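Local structure of ESX-1 secretion system protein EccA1 (Mycobacterium tuberculosis, 4F3V) at residues A[179-184]-A[188-193]; A[45-50]-A[55-60]. The protein is an ATPase of the ESX-1 type VII secretion system that may power export of virulence factors, represented here by its N-terminal TPR domain. All coordinates share one frame; numbering follows the deposited sequence.

Interaction 1: residues A[179-184]-A[188-193]; sequences VAAANL and TEAERR. With SO4 (sulfate ion), chain E; SO4 (sulfate ion), chain G.
Ala181 and Ala182 meet Ala190 where helix 167-183 and helix 187-198 run antiparallel, the short axes of 179-183 and 188-193 coming within 7.7 Å with 161° between their N-to-C directions. Along the first segment, the carbonyl of Val179 comes first: its O accepts from the backbone N of Asn183 and, from the opposite face of the carbonyl plane, from Asn183 ND2 at 2.9 Å. Ala181 then points its methyl at the partner helix, CB lying 3.9 Å from Ala190 N and alongside the aliphatic start of Glu189. At Ala182 the fit is closest, with Ala190 CB 3.6 Å from Ala182 N and 3.7 Å from Ala182 CB, so the Ala190 methyl rests against the backbone of Ala182. Glu189, its chain fully extended, carries its carboxylate past Ala181 to Arg193, whose NE (2.8 Å) and NH2 both bind Glu189 OE2 side-on. That grip holds the guanidinium in place while its NH1 donates almost straight (176°) to O2 of a sulfate, which also accepts from Arg192. A second sulfate is bound by Thr188 through backbone N and hydroxyl; both probably come from the crystallisation liquor. Such close, alanine-lined antiparallel packing is characteristic of the helical hairpins from which TPR domains are built.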
ATOM      1  N   VAL A 179      -0.688 -11.312  10.255  1.00 18.64           N
ATOM      2  CA  VAL A 179      -2.061 -11.125   9.820  1.00 18.10           C
ATOM      3  C   VAL A 179      -2.586 -12.346   9.056  1.00 19.07           C
ATOM      4  O   VAL A 179      -3.708 -12.815   9.313  1.00 19.54           O
ATOM      5  CB  VAL A 179      -2.204  -9.826   9.020  1.00 17.87           C
ATOM      6  CG1 VAL A 179      -3.552  -9.756   8.318  1.00 18.09           C
ATOM      7  CG2 VAL A 179      -1.991  -8.620   9.972  1.00 18.08           C
ATOM      8  N   ALA A 180      -1.796 -12.821   8.092  1.00 19.06           N
ATOM      9  CA  ALA A 180      -2.136 -14.021   7.325  1.00 19.83           C
ATOM     10  C   ALA A 180      -2.347 -15.224   8.272  1.00 20.23           C
ATOM     11  O   ALA A 180      -3.332 -15.960   8.153  1.00 21.20           O
ATOM     12  CB  ALA A 180      -1.049 -14.318   6.270  1.00 18.60           C
ATOM     13  N   ALA A 181      -1.435 -15.415   9.230  1.00 20.56           N
ATOM     14  CA  ALA A 181      -1.588 -16.497  10.237  1.00 20.59           C
ATOM     15  C   ALA A 181      -2.884 -16.400  11.031  1.00 21.05           C
ATOM     16  O   ALA A 181      -3.606 -17.380  11.176  1.00 21.66           O
ATOM     17  CB  ALA A 181      -0.417 -16.518  11.196  1.00 20.67           C
ATOM     18  N   ALA A 182      -3.196 -15.204  11.511  1.00 20.64           N
ATOM     19  CA  ALA A 182      -4.443 -14.965  12.249  1.00 20.89           C
ATOM     20  C   ALA A 182      -5.683 -15.313  11.425  1.00 21.70           C
ATOM     21  O   ALA A 182      -6.596 -15.978  11.926  1.00 22.77           O
ATOM     22  CB  ALA A 182      -4.491 -13.526  12.719  1.00 19.92           C
ATOM     23  N   ASN A 183      -5.688 -14.913  10.159  1.00 21.45           N
ATOM     24  CA  ASN A 183      -6.811 -15.182   9.283  1.00 22.24           C
ATOM     25  C   ASN A 183      -6.964 -16.668   8.925  1.00 23.15           C
ATOM     26  O   ASN A 183      -8.010 -17.080   8.431  1.00 23.93           O
ATOM     27  CB  ASN A 183      -6.710 -14.311   8.027  1.00 22.04           C
ATOM     28  CG  ASN A 183      -7.233 -12.899   8.246  1.00 21.92           C
ATOM     29  OD1 ASN A 183      -8.433 -12.690   8.285  1.00 23.30           O
ATOM     30  ND2 ASN A 183      -6.339 -11.934   8.374  1.00 20.71           N
ATOM     31  N   LEU A 184      -5.899 -17.440   9.135  1.00 23.07           N
ATOM     32  CA  LEU A 184      -5.909 -18.882   8.970  1.00 23.98           C
ATOM     33  C   LEU A 184      -6.105 -19.619  10.321  1.00 25.46           C
ATOM     34  O   LEU A 184      -5.926 -20.840  10.405  1.00 26.73           O
ATOM     35  CB  LEU A 184      -4.609 -19.343   8.299  1.00 23.18           C
ATOM     36  CG  LEU A 184      -4.385 -18.889   6.845  1.00 22.53           C
ATOM     37  CD1 LEU A 184      -2.924 -19.044   6.422  1.00 21.37           C
ATOM     38  CD2 LEU A 184      -5.331 -19.628   5.892  1.00 23.53           C
ATOM     39  N   THR A 188      -1.656 -18.670  17.787  1.00 27.85           N
ATOM     40  CA  THR A 188      -0.421 -18.604  18.561  1.00 28.81           C
ATOM     41  C   THR A 188       0.715 -18.058  17.711  1.00 27.83           C
ATOM     42  O   THR A 188       1.470 -17.196  18.159  1.00 27.07           O
ATOM     43  CB  THR A 188      -0.030 -19.971  19.158  1.00 30.93           C
ATOM     44  OG1 THR A 188      -0.982 -20.303  20.168  1.00 31.74           O
ATOM     45  CG2 THR A 188       1.358 -19.923  19.806  1.00 31.46           C
ATOM     46  N   GLU A 189       0.837 -18.573  16.483  1.00 27.93           N
ATOM     47  CA  GLU A 189       1.817 -18.070  15.534  1.00 27.51           C
ATOM     48  C   GLU A 189       1.584 -16.569  15.251  1.00 25.24           C
ATOM     49  O   GLU A 189       2.542 -15.793  15.232  1.00 24.12           O
ATOM     50  CB  GLU A 189       1.779 -18.900  14.236  1.00 28.99           C
ATOM     51  CG  GLU A 189       2.654 -18.323  13.126  1.00 29.12           C
ATOM     52  CD  GLU A 189       2.744 -19.182  11.882  1.00 29.96           C
ATOM     53  OE1 GLU A 189       2.127 -20.280  11.807  1.00 30.78           O
ATOM     54  OE2 GLU A 189       3.442 -18.729  10.957  1.00 30.50           O
ATOM     55  N   ALA A 190       0.328 -16.185  15.014  1.00 23.37           N
ATOM     56  CA  ALA A 190      -0.028 -14.780  14.794  1.00 23.08           C
ATOM     57  C   ALA A 190       0.461 -13.895  15.947  1.00 23.68           C
ATOM     58  O   ALA A 190       1.073 -12.864  15.725  1.00 22.88           O
ATOM     59  CB  ALA A 190      -1.530 -14.608  14.615  1.00 22.26           C
ATOM     60  N   GLU A 191       0.245 -14.339  17.174  1.00 25.19           N
ATOM     61  CA  GLU A 191       0.674 -13.570  18.349  1.00 26.26           C
ATOM     62  C   GLU A 191       2.180 -13.431  18.446  1.00 26.48           C
ATOM     63  O   GLU A 191       2.670 -12.338  18.685  1.00 25.55           O
ATOM     64  CB  GLU A 191       0.098 -14.190  19.612  1.00 27.98           C
ATOM     65  CG  GLU A 191      -1.408 -14.042  19.681  1.00 28.34           C
ATOM     66  CD  GLU A 191      -2.082 -15.067  20.577  1.00 30.52           C
ATOM     67  OE1 GLU A 191      -1.418 -16.029  21.009  1.00 30.80           O
ATOM     68  OE2 GLU A 191      -3.304 -14.906  20.824  1.00 32.54           O
ATOM     69  N   ARG A 192       2.919 -14.515  18.210  1.00 27.93           N
ATOM     70  CA  ARG A 192       4.387 -14.431  18.169  1.00 29.74           C
ATOM     71  C   ARG A 192       4.861 -13.440  17.060  1.00 28.03           C
ATOM     72  O   ARG A 192       5.629 -12.516  17.318  1.00 26.01           O
ATOM     73  CB  ARG A 192       5.014 -15.817  17.916  1.00 33.43           C
ATOM     74  CG  ARG A 192       6.546 -15.803  17.895  1.00 37.05           C
ATOM     75  CD  ARG A 192       7.189 -17.164  17.631  1.00 40.85           C
ATOM     76  NE  ARG A 192       6.722 -17.787  16.383  1.00 43.31           N
ATOM     77  CZ  ARG A 192       7.247 -17.616  15.161  1.00 44.22           C
ATOM     78  NH1 ARG A 192       8.291 -16.811  14.943  1.00 45.28           N
ATOM     79  NH2 ARG A 192       6.709 -18.258  14.130  1.00 44.89           N
ATOM     80  N   ARG A 193       4.369 -13.611  15.841  1.00 26.09           N
ATOM     81  CA  ARG A 193       4.836 -12.769  14.740  1.00 25.53           C
ATOM     82  C   ARG A 193       4.439 -11.305  14.881  1.00 24.72           C
ATOM     83  O   ARG A 193       5.239 -10.421  14.561  1.00 25.21           O
ATOM     84  CB  ARG A 193       4.377 -13.306  13.385  1.00 24.74           C
ATOM     85  CG  ARG A 193       4.924 -14.678  13.093  1.00 25.57           C
ATOM     86  CD  ARG A 193       4.548 -15.114  11.697  1.00 25.24           C
ATOM     87  NE  ARG A 193       4.984 -16.473  11.403  1.00 26.62           N
ATOM     88  CZ  ARG A 193       6.242 -16.824  11.131  1.00 27.92           C
ATOM     89  NH1 ARG A 193       7.225 -15.922  11.128  1.00 27.83           N
ATOM     90  NH2 ARG A 193       6.524 -18.098  10.857  1.00 29.35           N
TER
HETATM   91  S   SO4 E1003      10.419 -17.838  11.111  1.00 62.13           S
HETATM   92  O1  SO4 E1003      10.112 -17.721  12.558  1.00 62.06           O
HETATM   93  O2  SO4 E1003       9.787 -16.695  10.426  1.00 58.32           O
HETATM   94  O3  SO4 E1003      11.873 -17.756  10.864  1.00 64.28           O
HETATM   95  O4  SO4 E1003       9.895 -19.136  10.614  1.00 58.37           O
HETATM   96  S   SO4 G1005      -3.804 -21.758  18.408  1.00 69.36           S
HETATM   97  O1  SO4 G1005      -3.725 -23.138  18.935  1.00 70.10           O
HETATM   98  O2  SO4 G1005      -4.209 -20.862  19.522  1.00 63.03           O
HETATM   99  O3  SO4 G1005      -2.481 -21.384  17.848  1.00 60.22           O
HETATM  100  O4  SO4 G1005      -4.806 -21.694  17.316  1.00 70.58           O

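Interaction 2: residues A[45-50]-A[55-60]; sequences GRIRCG and VTLFRA
Ile47 lies against both Thr56 and Leu57, and these apolar touches form the heart of the contact. Ile47 CG1 meets the methyl CG2 of Thr56 at 3.7 Å, the two side chains running antiparallel alongside one another. Beyond it, Ile47 CD1 reaches Leu57 CD1, also at 3.7 Å, the Leu57 side chain standing roughly perpendicular to that of Ile47. Thr56 presents two different branches: with OG1 anti to the carbonyl carbon (chi1 -70°), its methyl is left for Ile47 and its hydroxyl is turned to the arginine side. There Arg46, bent at chi3 (58°), brings NH2 to 3.6 Å from Thr56 OG1, an oblique approach without a hydrogen bond. The link between them is Asp51, whose OD2 takes a salt bridge from Arg46 NE and a hydrogen bond from Thr56 OG1. Farther out, Thr33 on helix 22-35 engages Arg46 NH1. The backbone positions Asp51: a Schellman motif, with Gly50 at positive phi, ends helix 40-48 and returns Asp51 N to Arg46 O. The contact thus pairs an apolar seam with a polar border, in which one carboxylate oxygen joins both helices and would probably offset the arginine's charge.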
ATOM      1  N   GLY A  45       3.180  15.295 -10.439  1.00 15.50           N
ATOM      2  CA  GLY A  45       2.997  16.619  -9.808  1.00 16.00           C
ATOM      3  C   GLY A  45       1.614  16.743  -9.182  1.00 17.00           C
ATOM      4  O   GLY A  45       1.477  17.232  -8.057  1.00 17.72           O
ATOM      5  N   ARG A  46       0.583  16.264  -9.882  1.00 17.24           N
ATOM      6  CA  ARG A  46      -0.785  16.307  -9.343  1.00 18.33           C
ATOM      7  C   ARG A  46      -0.899  15.485  -8.059  1.00 19.01           C
ATOM      8  O   ARG A  46      -1.522  15.936  -7.071  1.00 19.37           O
ATOM      9  CB  ARG A  46      -1.812  15.846 -10.366  1.00 18.64           C
ATOM     10  CG  ARG A  46      -2.007  16.838 -11.506  1.00 19.19           C
ATOM     11  CD  ARG A  46      -2.883  16.297 -12.617  1.00 19.92           C
ATOM     12  NE  ARG A  46      -4.209  15.913 -12.146  1.00 21.48           N
ATOM     13  CZ  ARG A  46      -5.327  15.921 -12.882  1.00 22.53           C
ATOM     14  NH1 ARG A  46      -5.322  16.278 -14.164  1.00 22.63           N
ATOM     15  NH2 ARG A  46      -6.459  15.536 -12.326  1.00 23.98           N
ATOM     16  N   ILE A  47      -0.283  14.298  -8.070  1.00 18.50           N
ATOM     17  CA  ILE A  47      -0.223  13.442  -6.878  1.00 19.91           C
ATOM     18  C   ILE A  47       0.436  14.195  -5.719  1.00 20.22           C
ATOM     19  O   ILE A  47      -0.060  14.203  -4.604  1.00 20.55           O
ATOM     20  CB  ILE A  47       0.550  12.122  -7.149  1.00 19.54           C
ATOM     21  CG1 ILE A  47      -0.231  11.244  -8.135  1.00 19.83           C
ATOM     22  CG2 ILE A  47       0.785  11.383  -5.837  1.00 21.12           C
ATOM     23  CD1 ILE A  47       0.475   9.957  -8.568  1.00 20.26           C
ATOM     24  N   ARG A  48       1.556  14.853  -6.010  1.00 19.06           N
ATOM     25  CA  ARG A  48       2.230  15.643  -4.997  1.00 19.72           C
ATOM     26  C   ARG A  48       1.303  16.717  -4.392  1.00 20.16           C
ATOM     27  O   ARG A  48       1.447  17.058  -3.213  1.00 20.58           O
ATOM     28  CB  ARG A  48       3.466  16.292  -5.599  1.00 19.15           C
ATOM     29  CG  ARG A  48       4.097  17.389  -4.773  1.00 20.06           C
ATOM     30  CD  ARG A  48       4.694  16.855  -3.498  1.00 21.64           C
ATOM     31  NE  ARG A  48       5.384  17.933  -2.794  1.00 23.18           N
ATOM     32  CZ  ARG A  48       4.789  18.880  -2.076  1.00 24.09           C
ATOM     33  NH1 ARG A  48       3.473  18.914  -1.936  1.00 24.36           N
ATOM     34  NH2 ARG A  48       5.528  19.808  -1.496  1.00 25.56           N
ATOM     35  N   CYS A  49       0.392  17.260  -5.200  1.00 20.07           N
ATOM     36  CA  CYS A  49      -0.514  18.330  -4.737  1.00 21.70           C
ATOM     37  C   CYS A  49      -1.763  17.788  -4.062  1.00 23.73           C
ATOM     38  O   CYS A  49      -2.671  18.543  -3.780  1.00 24.65           O
ATOM     39  CB  CYS A  49      -0.917  19.249  -5.892  1.00 21.42           C
ATOM     40  SG  CYS A  49       0.465  20.141  -6.643  1.00 20.58           S
ATOM     41  N   GLY A  50      -1.820  16.485  -3.811  1.00 24.80           N
ATOM     42  CA  GLY A  50      -2.934  15.886  -3.079  1.00 28.19           C
ATOM     43  C   GLY A  50      -4.016  15.302  -3.965  1.00 29.30           C
ATOM     44  O   GLY A  50      -5.078  14.938  -3.487  1.00 30.29           O
ATOM     45  N   VAL A  55      -7.618   7.627 -11.257  1.00 32.91           N
ATOM     46  CA  VAL A  55      -7.277   7.890 -12.666  1.00 30.88           C
ATOM     47  C   VAL A  55      -5.892   8.577 -12.812  1.00 27.27           C
ATOM     48  O   VAL A  55      -5.105   8.259 -13.710  1.00 24.86           O
ATOM     49  CB  VAL A  55      -8.415   8.662 -13.370  1.00 32.34           C
ATOM     50  CG1 VAL A  55      -7.999   9.108 -14.764  1.00 31.32           C
ATOM     51  CG2 VAL A  55      -9.668   7.783 -13.434  1.00 34.90           C
ATOM     52  N   THR A  56      -5.576   9.478 -11.889  1.00 25.48           N
ATOM     53  CA  THR A  56      -4.296  10.154 -11.888  1.00 23.41           C
ATOM     54  C   THR A  56      -3.107   9.172 -11.724  1.00 22.03           C
ATOM     55  O   THR A  56      -2.116   9.242 -12.456  1.00 19.85           O
ATOM     56  CB  THR A  56      -4.292  11.257 -10.799  1.00 23.62           C
ATOM     57  OG1 THR A  56      -5.163  12.335 -11.199  1.00 24.72           O
ATOM     58  CG2 THR A  56      -2.920  11.769 -10.566  1.00 21.45           C
ATOM     59  N   LEU A  57      -3.212   8.255 -10.777  1.00 22.92           N
ATOM     60  CA  LEU A  57      -2.199   7.209 -10.602  1.00 23.61           C
ATOM     61  C   LEU A  57      -2.170   6.279 -11.853  1.00 23.26           C
ATOM     62  O   LEU A  57      -1.098   5.890 -12.328  1.00 20.93           O
ATOM     63  CB  LEU A  57      -2.499   6.413  -9.349  1.00 26.70           C
ATOM     64  CG  LEU A  57      -1.373   5.660  -8.618  1.00 28.48           C
ATOM     65  CD1 LEU A  57       0.011   6.260  -8.793  1.00 26.74           C
ATOM     66  CD2 LEU A  57      -1.779   5.616  -7.152  1.00 30.22           C
ATOM     67  N   PHE A  58      -3.343   5.958 -12.404  1.00 23.61           N
ATOM     68  CA  PHE A  58      -3.375   5.132 -13.610  1.00 24.69           C
ATOM     69  C   PHE A  58      -2.609   5.799 -14.747  1.00 22.06           C
ATOM     70  O   PHE A  58      -1.857   5.144 -15.473  1.00 20.00           O
ATOM     71  CB  PHE A  58      -4.803   4.796 -14.084  1.00 27.63           C
ATOM     72  CG  PHE A  58      -4.854   4.302 -15.512  1.00 30.16           C
ATOM     73  CD1 PHE A  58      -4.513   2.995 -15.821  1.00 31.63           C
ATOM     74  CD2 PHE A  58      -5.201   5.157 -16.567  1.00 31.74           C
ATOM     75  CE1 PHE A  58      -4.530   2.529 -17.135  1.00 33.02           C
ATOM     76  CE2 PHE A  58      -5.201   4.696 -17.890  1.00 32.66           C
ATOM     77  CZ  PHE A  58      -4.861   3.388 -18.164  1.00 33.02           C
ATOM     78  N   ARG A  59      -2.814   7.101 -14.899  1.00 21.07           N
ATOM     79  CA  ARG A  59      -2.208   7.828 -15.993  1.00 20.35           C
ATOM     80  C   ARG A  59      -0.716   7.919 -15.821  1.00 18.37           C
ATOM     81  O   ARG A  59       0.013   7.904 -16.813  1.00 17.00           O
ATOM     82  CB  ARG A  59      -2.840   9.207 -16.156  1.00 21.88           C
ATOM     83  CG  ARG A  59      -4.244   9.102 -16.696  1.00 25.48           C
ATOM     84  CD  ARG A  59      -4.208   9.342 -18.190  1.00 28.28           C
ATOM     85  NE  ARG A  59      -5.407   8.827 -18.823  1.00 32.93           N
ATOM     86  CZ  ARG A  59      -5.445   8.120 -19.958  1.00 36.46           C
ATOM     87  NH1 ARG A  59      -4.343   7.801 -20.653  1.00 37.02           N
ATOM     88  NH2 ARG A  59      -6.616   7.713 -20.405  1.00 39.85           N
ATOM     89  N   ALA A  60      -0.261   8.069 -14.572  1.00 17.42           N
ATOM     90  CA  ALA A  60       1.166   8.125 -14.301  1.00 16.28           C
ATOM     91  C   ALA A  60       1.782   6.790 -14.720  1.00 16.44           C
ATOM     92  O   ALA A  60       2.807   6.749 -15.414  1.00 15.95           O
ATOM     93  CB  ALA A  60       1.437   8.428 -12.832  1.00 16.56           C
TER

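From the N terminus, interaction 2 comes first, closing the short turn between helix 40-48 and helix 54-62. The chain then passes through the small two-stranded sheet and several further helices before interaction 1 closes the still shorter turn 184-186 between helix 167-183 and helix 187-198. The contacts therefore follow one another in series, neither nested nor crossed. Interactions 1 and 2 lie on opposite sides of the chain's centre, the centres of the two contacts 36 Å apart and their nearest atoms about 22 Å apart. Each is extended by neighbouring helices: 22-35 and 101-115 flank interaction 2, whereas 151-158 and 207-221 flank interaction 1. Both thus tie together successive helices at separate places along the elongated helical domain.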